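Local coordinates for 3-alpha-hydroxysteroid dehydrogenase (Pseudomonas sp., PDB 2DKN), which catalyses the NAD-dependent oxidation of the 3-alpha-hydroxyl group of steroids, and the reverse reduction, as a short-chain dehydrogenase with a Rossmann fold, at residues Leu94-Ser102 with Trp171-Asn179. Residues are numbered along the deposited sequence; the frame is centred on the assembly and turned at random.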
loop_
_atom_site.group_PDB
_atom_site.type_symbol
_atom_site.label_atom_id
_atom_site.label_comp_id
_atom_site.label_asym_id
_atom_site.label_seq_id
_atom_site.Cartn_x
_atom_site.Cartn_y
_atom_site.Cartn_z
ATOM N N LEU A 94 7.651 19.511 -0.719
ATOM C CA LEU A 94 6.430 19.447 0.095
ATOM C C LEU A 94 6.230 20.757 0.867
ATOM O O LEU A 94 5.133 21.343 0.814
ATOM C CB LEU A 94 6.436 18.236 1.036
ATOM C CG LEU A 94 6.283 16.843 0.390
ATOM C CD1 LEU A 94 6.636 15.723 1.377
ATOM C CD2 LEU A 94 4.858 16.637 -0.161
ATOM N N ASP A 95 7.278 21.233 1.547
ATOM C CA ASP A 95 7.215 22.468 2.368
ATOM C C ASP A 95 6.755 23.635 1.471
ATOM O O ASP A 95 5.880 24.427 1.851
ATOM C CB ASP A 95 8.599 22.880 2.936
ATOM C CG ASP A 95 9.176 21.938 4.014
ATOM O OD1 ASP A 95 8.415 21.248 4.711
ATOM O OD2 ASP A 95 10.451 21.946 4.167
ATOM N N GLY A 96 7.439 23.795 0.344
ATOM C CA GLY A 96 7.260 24.944 -0.540
ATOM C C GLY A 96 5.954 24.995 -1.313
ATOM O O GLY A 96 5.454 26.090 -1.649
ATOM N N LEU A 97 5.376 23.818 -1.552
ATOM C CA LEU A 97 4.150 23.694 -2.343
ATOM C C LEU A 97 2.909 23.336 -1.512
ATOM O O LEU A 97 1.819 23.211 -2.069
ATOM C CB LEU A 97 4.359 22.683 -3.480
ATOM C CG LEU A 97 5.448 23.061 -4.490
ATOM C CD1 LEU A 97 5.743 21.922 -5.423
ATOM C CD2 LEU A 97 5.024 24.298 -5.319
ATOM N N ALA A 98 3.070 23.220 -0.186
ATOM C CA ALA A 98 1.950 22.906 0.716
ATOM C C ALA A 98 0.778 23.885 0.557
ATOM O O ALA A 98 -0.395 23.483 0.480
ATOM C CB ALA A 98 2.418 22.902 2.183
ATOM N N GLU A 99 1.104 25.170 0.468
ATOM C CA GLU A 99 0.059 26.186 0.352
ATOM C C GLU A 99 -0.670 26.088 -0.990
ATOM O O GLU A 99 -1.903 26.115 -1.035
ATOM C CB GLU A 99 0.652 27.575 0.559
ATOM C CG GLU A 99 -0.365 28.697 0.414
ATOM C CD GLU A 99 0.270 30.048 0.645
ATOM O OE1 GLU A 99 1.267 30.378 -0.026
ATOM O OE2 GLU A 99 -0.226 30.776 1.520
ATOM N N ALA A 100 0.082 25.940 -2.072
ATOM C CA ALA A 100 -0.522 25.723 -3.389
ATOM C C ALA A 100 -1.427 24.491 -3.419
ATOM O O ALA A 100 -2.505 24.526 -3.995
ATOM C CB ALA A 100 0.548 25.631 -4.471
ATOM N N LEU A 101 -0.974 23.390 -2.821
ATOM C CA LEU A 101 -1.793 22.185 -2.734
ATOM C C LEU A 101 -3.069 22.441 -1.948
ATOM O O LEU A 101 -4.131 21.953 -2.314
ATOM C CB LEU A 101 -1.004 21.040 -2.089
ATOM C CG LEU A 101 0.027 20.408 -3.054
ATOM C CD1 LEU A 101 1.081 19.611 -2.250
ATOM C CD2 LEU A 101 -0.625 19.542 -4.119
ATOM N N SER A 102 -2.957 23.185 -0.854
ATOM C CA SER A 102 -4.115 23.466 -0.008
ATOM C C SER A 102 -5.205 24.212 -0.786
ATOM O O SER A 102 -6.393 24.160 -0.416
ATOM C CB SER A 102 -3.693 24.259 1.238
ATOM O OG SER A 102 -3.461 25.638 0.968
ATOM N N TRP A 171 -0.958 17.907 7.192
ATOM C CA TRP A 171 -1.540 17.733 5.838
ATOM C C TRP A 171 -3.072 17.623 5.836
ATOM O O TRP A 171 -3.742 18.241 5.017
ATOM C CB TRP A 171 -0.860 16.573 5.082
ATOM C CG TRP A 171 0.538 16.968 4.709
ATOM C CD1 TRP A 171 1.698 16.649 5.365
ATOM C CD2 TRP A 171 0.912 17.814 3.616
ATOM N NE1 TRP A 171 2.783 17.255 4.730
ATOM C CE2 TRP A 171 2.322 17.983 3.666
ATOM C CE3 TRP A 171 0.191 18.470 2.616
ATOM C CZ2 TRP A 171 3.027 18.754 2.718
ATOM C CZ3 TRP A 171 0.891 19.257 1.680
ATOM C CH2 TRP A 171 2.300 19.378 1.744
ATOM N N ALA A 172 -3.632 16.877 6.778
ATOM C CA ALA A 172 -5.086 16.837 6.915
ATOM C C ALA A 172 -5.629 18.239 7.158
ATOM O O ALA A 172 -6.676 18.606 6.631
ATOM C CB ALA A 172 -5.511 15.896 8.045
ATOM N N GLY A 173 -4.917 19.032 7.950
ATOM C CA GLY A 173 -5.422 20.361 8.306
ATOM C C GLY A 173 -5.461 21.290 7.109
ATOM O O GLY A 173 -6.290 22.216 7.064
ATOM N N ARG A 174 -4.564 21.041 6.148
ATOM C CA ARG A 174 -4.531 21.741 4.853
ATOM C C ARG A 174 -5.517 21.182 3.830
ATOM O O ARG A 174 -5.676 21.754 2.750
ATOM C CB ARG A 174 -3.124 21.668 4.241
ATOM C CG ARG A 174 -2.075 22.449 4.976
ATOM C CD ARG A 174 -0.685 22.226 4.360
ATOM N NE ARG A 174 0.355 22.679 5.270
ATOM C CZ ARG A 174 1.293 21.887 5.775
ATOM N NH1 ARG A 174 2.192 22.385 6.610
ATOM N NH2 ARG A 174 1.342 20.604 5.432
ATOM N N GLY A 175 -6.164 20.059 4.155
ATOM C CA GLY A 175 -7.154 19.438 3.284
ATOM C C GLY A 175 -6.491 18.666 2.158
ATOM O O GLY A 175 -7.084 18.452 1.102
ATOM N N VAL A 176 -5.245 18.252 2.392
ATOM C CA VAL A 176 -4.451 17.605 1.344
ATOM C C VAL A 176 -4.058 16.211 1.837
ATOM O O VAL A 176 -3.498 16.087 2.925
ATOM C CB VAL A 176 -3.150 18.398 1.042
ATOM C CG1 VAL A 176 -2.342 17.706 -0.078
ATOM C CG2 VAL A 176 -3.445 19.840 0.653
ATOM N N ARG A 177 -4.337 15.169 1.065
ATOM C CA ARG A 177 -3.889 13.834 1.475
ATOM C C ARG A 177 -2.423 13.649 1.103
ATOM O O ARG A 177 -1.936 14.237 0.123
ATOM C CB ARG A 177 -4.753 12.727 0.827
ATOM C CG ARG A 177 -6.214 12.774 1.276
ATOM C CD ARG A 177 -7.051 11.645 0.675
ATOM N NE ARG A 177 -7.123 11.743 -0.788
ATOM C CZ ARG A 177 -6.376 11.027 -1.629
ATOM N NH1 ARG A 177 -5.473 10.135 -1.176
ATOM N NH2 ARG A 177 -6.534 11.207 -2.935
ATOM N N LEU A 178 -1.715 12.836 1.879
ATOM C CA LEU A 178 -0.304 12.570 1.590
ATOM C C LEU A 178 -0.017 11.109 1.897
ATOM O O LEU A 178 -0.224 10.653 3.034
ATOM C CB LEU A 178 0.597 13.458 2.464
ATOM C CG LEU A 178 2.087 13.127 2.383
ATOM C CD1 LEU A 178 2.650 13.334 0.969
ATOM C CD2 LEU A 178 2.861 13.971 3.412
ATOM N N ASN A 179 0.465 10.384 0.893
ATOM C CA ASN A 179 0.724 8.963 1.016
ATOM C C ASN A 179 2.088 8.633 0.437
ATOM O O ASN A 179 2.691 9.458 -0.244
ATOM C CB ASN A 179 -0.370 8.172 0.291
ATOM C CG ASN A 179 -1.720 8.322 0.971
ATOM O OD1 ASN A 179 -1.944 7.774 2.049
ATOM N ND2 ASN A 179 -2.601 9.085 0.373
#
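Trp171 drives the benzene end of its indole against Leu94, Ala98 and Leu101 of helix 79-102, and the contact is a worked example of how a helix of the Rossmann fold packs on a helix-to-strand junction. The passage from helix 168-173 into strand 177-183 supplies the other side of the contact. In the buried part, CH2 on the benzene ring of Trp171 lies 3.6 Å from CB of Ala98; the carbonyl O of Leu94 meets the ring at its edge, near its plane. CB of Leu94 adds a contact to CZ2 of Trp171 at 3.8 Å, the two side chains crossing at about a right angle, while CD1 of Leu101 approaches CZ3 obliquely. From the strand, CD1 of Leu178 reaches CD2 of Leu94 at 4.1 Å. With CG anti to its carbonyl carbon (chi1 -71°), the tryptophan turns its ring back to the helix although its CB does not head there. Its two faces are occupied differently: the Arg174 guanidinium meets one with an edge, NH2 over the ring centre and 3.3 Å above the plane, and CD2 of Leu178 covers the opposite face nearer the rim. An alanine in place of Trp171 would probably open a gap between Ala98 and Leu178 and leave this NH2 without the aromatic face beneath it. Beside the ring edge, where CB of Val176 lies in its plane, CG2 reaches C of Leu101 and N of Ser102.

Arg174 and Ser102 form the partly exposed margin. There the extended Arg174 chain lays one guanidinium face over CB of Ala98. Gly175, with positive phi, closes helix 168-173 in a Schellman motif. CB of Ser102 rests 3.5 Å from O of Arg174, while its OG turns back to hydrogen-bond O of Glu99 at 2.6 Å.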